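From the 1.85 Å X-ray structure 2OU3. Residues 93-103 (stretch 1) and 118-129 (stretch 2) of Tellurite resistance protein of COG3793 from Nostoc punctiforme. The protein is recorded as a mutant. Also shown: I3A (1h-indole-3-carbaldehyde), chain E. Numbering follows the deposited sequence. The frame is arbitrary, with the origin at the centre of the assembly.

Stretch 1 93-103: AQRDILLSAIW
Stretch 2 (118-129) KIRKMATILGIK

No direct hydrogen bond crosses between these two nearly antiparallel helices; apolar packing joins them, and one water makes the polar link. That water accepts from Gln 94 NE2 at 2.9 Å and donates a weak bond to Leu 126 O at 3.3 Å. Helix 94-103, preceded by Ala 93 as N-cap, and helix 118-126 run at 167°, with axes 10.4 Å apart at closest approach. The register is set by Gln 94 CA to Leu 126 CA, 6.0 Å; Leu 98 CA to Ala 123 CA, 7.1 Å; and Ile 102 CA to Ile 119 CA, 7.3 Å. The stretches bury 453 Å² between them, both sides summed.

Leu 98 (chi1 t, chi2 p) is the hub, its CA-to-CB bond pointing toward the partner. Both its methyls sit among Ile 119, Ala 123 and Ile 128: Leu 98 CD2 lies 3.9 Å from Ile 119 CG2, 4.0 Å from Ala 123 CB and 3.9 Å from Ile 128 CD1, and Leu 98 CD1 is also 4.2 Å from Leu 126 CD1. The single methyl of Ala 123, directed sideways, fits beside this leucine. Farther along, Ile 102 CG1 meets Ile 119 CD1 at 3.6 Å; both isoleucines are m,t and buried.

At the other end, Gly 127 leaves the helix with phi/psi 78/22, a positive phi that favours glycine. In this Schellman motif, Ile 128 N bonds Ala 123 O (2.8 Å) and Gly 127 N bonds Thr 124 O (3.0 Å). Ile 128 is then extended (-92/128); its CA-to-CB bond points toward stretch 1, and the m,t rotamer places Ile 128 CD1 3.4 Å from Gln 94 O and 4.0 Å from Arg 95 CA. Gln 94 (m,p) lays its aliphatic CG 3.9 Å from Leu 126 CD2 (Leu 126 is m,t), while its NE2 reaches the water and also bonds a residue elsewhere in the structure. The CA-to-CB bond of Asp 96 (chi1 t) points away from stretch 2, and Asp 96 OD2 accepts a 2.8 Å hydrogen bond from I3A N.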

ATOM      1  N   ALA A  93     -17.751  -2.659  -8.470  1.00 12.97           N
ATOM      2  CA  ALA A  93     -16.308  -2.501  -8.405  1.00 14.46           C
ATOM      3  C   ALA A  93     -15.665  -2.410  -9.786  1.00 14.14           C
ATOM      4  O   ALA A  93     -14.466  -2.617  -9.931  1.00 13.91           O
ATOM      5  CB  ALA A  93     -15.712  -3.688  -7.625  1.00 13.90           C
ATOM      6  N   GLN A  94     -16.455  -2.068 -10.803  1.00 14.74           N
ATOM      7  CA  GLN A  94     -15.975  -2.137 -12.193  1.00 13.21           C
ATOM      8  C   GLN A  94     -14.697  -1.338 -12.436  1.00 13.27           C
ATOM      9  O   GLN A  94     -13.770  -1.846 -13.046  1.00 14.70           O
ATOM     10  CB  GLN A  94     -17.063  -1.706 -13.178  1.00 14.60           C
ATOM     11  CG  GLN A  94     -18.230  -2.721 -13.340  1.00 15.34           C
ATOM     12  CD  GLN A  94     -19.310  -2.595 -12.280  1.00 24.29           C
ATOM     13  OE1 GLN A  94     -19.180  -1.839 -11.305  1.00 19.83           O
ATOM     14  NE2 GLN A  94     -20.385  -3.357 -12.458  1.00 21.78           N
ATOM     15  N   ARG A  95     -14.646  -0.087 -11.972  1.00 11.69           N
ATOM     16  CA  ARG A  95     -13.468   0.754 -12.224  1.00 12.50           C
ATOM     17  C   ARG A  95     -12.264   0.270 -11.416  1.00 12.74           C
ATOM     18  O   ARG A  95     -11.131   0.303 -11.869  1.00 13.72           O
ATOM     19  CB  ARG A  95     -13.745   2.205 -11.894  1.00 12.79           C
ATOM     20  CG  ARG A  95     -14.837   2.827 -12.764  1.00 11.66           C
ATOM     21  CD  ARG A  95     -15.036   4.276 -12.371  1.00 15.37           C
ATOM     22  NE  ARG A  95     -16.173   4.865 -13.052  1.00 16.46           N
ATOM     23  CZ  ARG A  95     -16.435   6.167 -13.067  1.00 16.38           C
ATOM     24  NH1 ARG A  95     -15.661   7.039 -12.437  1.00 14.32           N
ATOM     25  NH2 ARG A  95     -17.469   6.594 -13.727  1.00 16.09           N
ATOM     26  N   ASP A  96     -12.554  -0.182 -10.209  1.00 13.88           N
ATOM     27  CA  ASP A  96     -11.582  -0.713  -9.280  1.00 13.51           C
ATOM     28  C   ASP A  96     -10.937  -1.973  -9.900  1.00 12.37           C
ATOM     29  O   ASP A  96      -9.724  -2.117  -9.937  1.00 12.04           O
ATOM     30  CB  ASP A  96     -12.361  -0.971  -7.989  1.00 13.17           C
ATOM     31  CG  ASP A  96     -11.525  -1.512  -6.830  1.00 15.19           C
ATOM     32  OD1 ASP A  96     -10.302  -1.772  -6.967  1.00 13.57           O
ATOM     33  OD2 ASP A  96     -12.163  -1.624  -5.738  1.00 12.99           O
ATOM     34  N   ILE A  97     -11.768  -2.871 -10.416  1.00 13.46           N
ATOM     35  CA  ILE A  97     -11.286  -4.072 -11.048  1.00 12.55           C
ATOM     36  C   ILE A  97     -10.335  -3.686 -12.213  1.00 12.83           C
ATOM     37  O   ILE A  97      -9.262  -4.269 -12.375  1.00 13.73           O
ATOM     38  CB  ILE A  97     -12.486  -4.930 -11.627  1.00 13.55           C
ATOM     39  CG1 ILE A  97     -13.300  -5.617 -10.502  1.00 10.22           C
ATOM     40  CG2 ILE A  97     -11.978  -5.966 -12.659  1.00 13.06           C
ATOM     41  CD1 ILE A  97     -14.764  -6.005 -10.908  1.00 11.55           C
ATOM     42  N   LEU A  98     -10.773  -2.740 -13.035  1.00 14.65           N
ATOM     43  CA  LEU A  98     -10.004  -2.343 -14.249  1.00 14.01           C
ATOM     44  C   LEU A  98      -8.639  -1.815 -13.886  1.00 13.86           C
ATOM     45  O   LEU A  98      -7.640  -2.183 -14.493  1.00 15.51           O
ATOM     46  CB  LEU A  98     -10.775  -1.300 -15.048  1.00 12.32           C
ATOM     47  CG  LEU A  98     -10.299  -1.219 -16.505  1.00 16.77           C
ATOM     48  CD1 LEU A  98     -10.933  -2.455 -17.164  1.00 15.02           C
ATOM     49  CD2 LEU A  98     -10.716   0.032 -17.248  1.00 17.10           C
ATOM     50  N   LEU A  99      -8.594  -0.939 -12.873  1.00 13.22           N
ATOM     51  CA  LEU A  99      -7.361  -0.356 -12.413  1.00 12.46           C
ATOM     52  C   LEU A  99      -6.394  -1.402 -11.896  1.00 13.12           C
ATOM     53  O   LEU A  99      -5.228  -1.381 -12.227  1.00 15.20           O
ATOM     54  CB  LEU A  99      -7.619   0.740 -11.356  1.00 14.93           C
ATOM     55  CG  LEU A  99      -6.340   1.407 -10.813  1.00 15.22           C
ATOM     56  CD1 LEU A  99      -5.532   2.103 -11.912  1.00 16.19           C
ATOM     57  CD2 LEU A  99      -6.656   2.373  -9.646  1.00 16.80           C
ATOM     58  N   SER A 100      -6.870  -2.331 -11.093  1.00 12.60           N
ATOM     59  CA  SER A 100      -6.015  -3.443 -10.651  1.00 13.12           C
ATOM     60  C   SER A 100      -5.542  -4.279 -11.839  1.00 13.38           C
ATOM     61  O   SER A 100      -4.393  -4.681 -11.891  1.00 14.39           O
ATOM     62  CB  SER A 100      -6.769  -4.327  -9.650  1.00 14.30           C
ATOM     63  OG  SER A 100      -6.959  -3.628  -8.419  1.00 12.93           O
ATOM     64  N   ALA A 101      -6.430  -4.516 -12.809  1.00 13.71           N
ATOM     65  CA  ALA A 101      -6.067  -5.263 -14.015  1.00 12.95           C
ATOM     66  C   ALA A 101      -4.957  -4.571 -14.813  1.00 14.64           C
ATOM     67  O   ALA A 101      -4.027  -5.219 -15.317  1.00 11.97           O
ATOM     68  CB  ALA A 101      -7.293  -5.465 -14.914  1.00 14.72           C
ATOM     69  N   ILE A 102      -5.042  -3.248 -14.894  1.00 14.80           N
ATOM     70  CA  ILE A 102      -3.980  -2.443 -15.532  1.00 15.45           C
ATOM     71  C   ILE A 102      -2.659  -2.634 -14.811  1.00 15.61           C
ATOM     72  O   ILE A 102      -1.641  -2.885 -15.448  1.00 14.76           O
ATOM     73  CB  ILE A 102      -4.358  -0.952 -15.549  1.00 13.81           C
ATOM     74  CG1 ILE A 102      -5.531  -0.739 -16.506  1.00 15.66           C
ATOM     75  CG2 ILE A 102      -3.133  -0.051 -15.947  1.00 11.44           C
ATOM     76  CD1 ILE A 102      -6.310   0.597 -16.305  1.00 18.29           C
ATOM     77  N   TRP A 103      -2.672  -2.514 -13.478  1.00 16.28           N
ATOM     78  CA  TRP A 103      -1.463  -2.695 -12.666  1.00 13.98           C
ATOM     79  C   TRP A 103      -0.906  -4.106 -12.809  1.00 16.57           C
ATOM     80  O   TRP A 103       0.294  -4.282 -12.935  1.00 16.52           O
ATOM     81  CB  TRP A 103      -1.729  -2.411 -11.195  1.00 17.02           C
ATOM     82  CG  TRP A 103      -1.518  -1.022 -10.793  1.00 15.55           C
ATOM     83  CD1 TRP A 103      -2.450  -0.041 -10.687  1.00 14.88           C
ATOM     84  CD2 TRP A 103      -0.262  -0.433 -10.456  1.00 12.36           C
ATOM     85  NE1 TRP A 103      -1.853   1.136 -10.257  1.00 16.28           N
ATOM     86  CE2 TRP A 103      -0.508   0.926 -10.130  1.00 13.08           C
ATOM     87  CE3 TRP A 103       1.050  -0.912 -10.417  1.00 17.49           C
ATOM     88  CZ2 TRP A 103       0.505   1.781  -9.752  1.00 18.80           C
ATOM     89  CZ3 TRP A 103       2.053  -0.056 -10.039  1.00 19.68           C
ATOM     90  CH2 TRP A 103       1.781   1.269  -9.722  1.00 16.61           C
ATOM     91  N   LYS A 118      -6.936  -5.077 -25.004  1.00 22.24           N
ATOM     92  CA  LYS A 118      -7.601  -5.964 -24.025  1.00 24.30           C
ATOM     93  C   LYS A 118      -8.392  -5.214 -22.977  1.00 24.26           C
ATOM     94  O   LYS A 118      -9.567  -5.538 -22.693  1.00 24.60           O
ATOM     95  CB  LYS A 118      -6.557  -6.801 -23.283  1.00 23.48           C
ATOM     96  CG  LYS A 118      -5.840  -7.849 -24.162  1.00 29.84           C
ATOM     97  CD  LYS A 118      -5.153  -8.997 -23.362  1.00 28.37           C
ATOM     98  CE  LYS A 118      -4.321  -8.526 -22.187  1.00 33.33           C
ATOM     99  NZ  LYS A 118      -3.513  -9.643 -21.575  1.00 30.92           N
ATOM    100  N   ILE A 119      -7.732  -4.234 -22.358  1.00 22.89           N
ATOM    101  CA  ILE A 119      -8.334  -3.494 -21.255  1.00 24.04           C
ATOM    102  C   ILE A 119      -9.582  -2.792 -21.733  1.00 21.45           C
ATOM    103  O   ILE A 119     -10.570  -2.730 -21.001  1.00 21.13           O
ATOM    104  CB  ILE A 119      -7.365  -2.450 -20.637  1.00 25.57           C
ATOM    105  CG1 ILE A 119      -6.291  -3.134 -19.784  1.00 30.92           C
ATOM    106  CG2 ILE A 119      -8.110  -1.454 -19.770  1.00 30.32           C
ATOM    107  CD1 ILE A 119      -4.985  -2.329 -19.703  1.00 36.14           C
ATOM    108  N   ARG A 120      -9.550  -2.277 -22.967  1.00 18.18           N
ATOM    109  CA  ARG A 120     -10.715  -1.577 -23.492  1.00 18.94           C
ATOM    110  C   ARG A 120     -11.842  -2.555 -23.791  1.00 17.66           C
ATOM    111  O   ARG A 120     -13.000  -2.231 -23.570  1.00 20.17           O
ATOM    112  CB  ARG A 120     -10.319  -0.697 -24.695  1.00 18.35           C
ATOM    113  CG  ARG A 120      -9.836   0.665 -24.200  1.00 26.15           C
ATOM    114  CD  ARG A 120      -8.987   1.479 -25.135  1.00 27.87           C
ATOM    115  NE  ARG A 120      -8.407   2.630 -24.410  1.00 20.28           N
ATOM    116  CZ  ARG A 120      -7.381   2.548 -23.580  1.00 24.27           C
ATOM    117  NH1 ARG A 120      -6.799   1.376 -23.321  1.00 24.74           N
ATOM    118  NH2 ARG A 120      -6.944   3.645 -22.997  1.00 27.57           N
ATOM    119  N   LYS A 121     -11.500  -3.736 -24.307  1.00 18.63           N
ATOM    120  CA  LYS A 121     -12.491  -4.795 -24.540  1.00 21.09           C
ATOM    121  C   LYS A 121     -13.183  -5.185 -23.248  1.00 19.83           C
ATOM    122  O   LYS A 121     -14.399  -5.399 -23.234  1.00 19.63           O
ATOM    123  CB  LYS A 121     -11.845  -6.027 -25.200  1.00 21.81           C
ATOM    124  CG  LYS A 121     -11.536  -5.835 -26.667  1.00 27.00           C
ATOM    125  CD  LYS A 121     -11.019  -7.119 -27.334  1.00 27.97           C
HETATM  126  N   MSE A 122     -12.415  -5.246 -22.159  1.00 20.28           N
HETATM  127  CA  MSE A 122     -12.965  -5.593 -20.847  1.00 19.65           C
HETATM  128  C   MSE A 122     -13.786  -4.451 -20.279  1.00 19.99           C
HETATM  129  O   MSE A 122     -14.865  -4.676 -19.727  1.00 21.19           O
HETATM  130  CB  MSE A 122     -11.867  -5.968 -19.850  1.00 21.49           C
HETATM  131  CG  MSE A 122     -11.104  -7.234 -20.184  1.00 17.04           C
HETATM  132 SE   MSE A 122     -12.283  -8.819 -20.438  0.75 27.57          SE
HETATM  133  CE  MSE A 122     -11.598  -9.369 -21.919  1.00 15.36           C
ATOM    134  N   ALA A 123     -13.289  -3.218 -20.434  1.00 21.07           N
ATOM    135  CA  ALA A 123     -14.053  -2.033 -20.012  1.00 19.71           C
ATOM    136  C   ALA A 123     -15.386  -1.941 -20.708  1.00 20.31           C
ATOM    137  O   ALA A 123     -16.367  -1.519 -20.099  1.00 21.89           O
ATOM    138  CB  ALA A 123     -13.249  -0.760 -20.223  1.00 22.51           C
ATOM    139  N   THR A 124     -15.447  -2.335 -21.985  1.00 20.67           N
ATOM    140  CA  THR A 124     -16.722  -2.395 -22.682  1.00 21.25           C
ATOM    141  C   THR A 124     -17.673  -3.405 -22.010  1.00 20.79           C
ATOM    142  O   THR A 124     -18.856  -3.098 -21.754  1.00 23.31           O
ATOM    143  CB  THR A 124     -16.493  -2.742 -24.145  1.00 22.79           C
ATOM    144  OG1 THR A 124     -15.388  -1.965 -24.634  1.00 22.85           O
ATOM    145  CG2 THR A 124     -17.740  -2.456 -24.932  1.00 25.71           C
ATOM    146  N   ILE A 125     -17.153  -4.587 -21.723  1.00 19.84           N
ATOM    147  CA  ILE A 125     -17.907  -5.625 -21.006  1.00 21.61           C
ATOM    148  C   ILE A 125     -18.370  -5.114 -19.654  1.00 21.45           C
ATOM    149  O   ILE A 125     -19.521  -5.303 -19.279  1.00 23.24           O
ATOM    150  CB  ILE A 125     -17.076  -6.905 -20.843  1.00 22.84           C
ATOM    151  CG1 ILE A 125     -16.859  -7.556 -22.221  1.00 22.58           C
ATOM    152  CG2 ILE A 125     -17.788  -7.893 -19.894  1.00 23.48           C
ATOM    153  CD1 ILE A 125     -15.769  -8.633 -22.260  1.00 23.13           C
ATOM    154  N   LEU A 126     -17.481  -4.414 -18.957  1.00 20.59           N
ATOM    155  CA  LEU A 126     -17.804  -3.794 -17.669  1.00 20.58           C
ATOM    156  C   LEU A 126     -18.677  -2.548 -17.746  1.00 22.31           C
ATOM    157  O   LEU A 126     -19.146  -2.065 -16.715  1.00 23.08           O
ATOM    158  CB  LEU A 126     -16.514  -3.477 -16.911  1.00 19.10           C
ATOM    159  CG  LEU A 126     -15.717  -4.662 -16.398  1.00 21.65           C
ATOM    160  CD1 LEU A 126     -14.489  -4.127 -15.743  1.00 20.68           C
ATOM    161  CD2 LEU A 126     -16.530  -5.522 -15.415  1.00 24.15           C
ATOM    162  N   GLY A 127     -18.908  -2.012 -18.943  1.00 20.88           N
ATOM    163  CA  GLY A 127     -19.723  -0.814 -19.095  1.00 20.50           C
ATOM    164  C   GLY A 127     -19.038   0.506 -18.749  1.00 20.44           C
ATOM    165  O   GLY A 127     -19.707   1.524 -18.501  1.00 23.72           O
ATOM    166  N   ILE A 128     -17.712   0.511 -18.779  1.00 17.27           N
ATOM    167  CA  ILE A 128     -16.918   1.705 -18.437  1.00 16.69           C
ATOM    168  C   ILE A 128     -16.657   2.489 -19.729  1.00 16.37           C
ATOM    169  O   ILE A 128     -16.198   1.911 -20.718  1.00 16.62           O
ATOM    170  CB  ILE A 128     -15.548   1.299 -17.792  1.00 15.41           C
ATOM    171  CG1 ILE A 128     -15.752   0.396 -16.568  1.00 21.40           C
ATOM    172  CG2 ILE A 128     -14.719   2.526 -17.413  1.00 13.01           C
ATOM    173  CD1 ILE A 128     -14.445  -0.189 -15.990  1.00 18.49           C
ATOM    174  N   LYS A 129     -16.974   3.783 -19.721  1.00 15.85           N
ATOM    175  CA  LYS A 129     -16.766   4.655 -20.889  1.00 17.31           C
ATOM    176  C   LYS A 129     -15.288   4.913 -21.146  1.00 15.43           C
ATOM    177  O   LYS A 129     -14.465   4.933 -20.202  1.00 13.00           O
ATOM    178  CB  LYS A 129     -17.527   5.976 -20.720  1.00 20.69           C
ATOM    179  CG  LYS A 129     -19.040   5.763 -20.778  1.00 24.33           C
ATOM    180  CD  LYS A 129     -19.822   6.973 -21.247  1.00 36.76           C
ATOM    181  CE  LYS A 129     -21.299   6.617 -21.494  1.00 36.22           C
ATOM    182  NZ  LYS A 129     -21.998   6.347 -20.205  1.00 44.36           N
TER
HETATM  183  O   I3A E 163     -11.324  -7.526  -1.472  1.00 14.37           O
HETATM  184  C3' I3A E 163     -10.727  -6.596  -2.010  1.00 13.87           C
HETATM  185  C3  I3A E 163     -11.529  -5.641  -2.813  1.00  7.99           C
HETATM  186  C2  I3A E 163     -11.013  -4.525  -3.414  1.00  8.30           C
HETATM  187  N   I3A E 163     -12.050  -3.876  -4.043  1.00 11.03           N
HETATM  188  C8  I3A E 163     -13.218  -4.530  -3.873  1.00 11.37           C
HETATM  189  C9  I3A E 163     -12.972  -5.726  -3.057  1.00 10.31           C
HETATM  190  C4  I3A E 163     -14.022  -6.580  -2.686  1.00 11.96           C
HETATM  191  C5  I3A E 163     -15.287  -6.297  -3.143  1.00 11.86           C
HETATM  192  C6  I3A E 163     -15.549  -5.156  -3.920  1.00 12.27           C
HETATM  193  C7  I3A E 163     -14.521  -4.294  -4.267  1.00 11.93           C
HETATM  194  O   HOH W   1     -20.908  -4.381 -15.154  1.00 30.61           O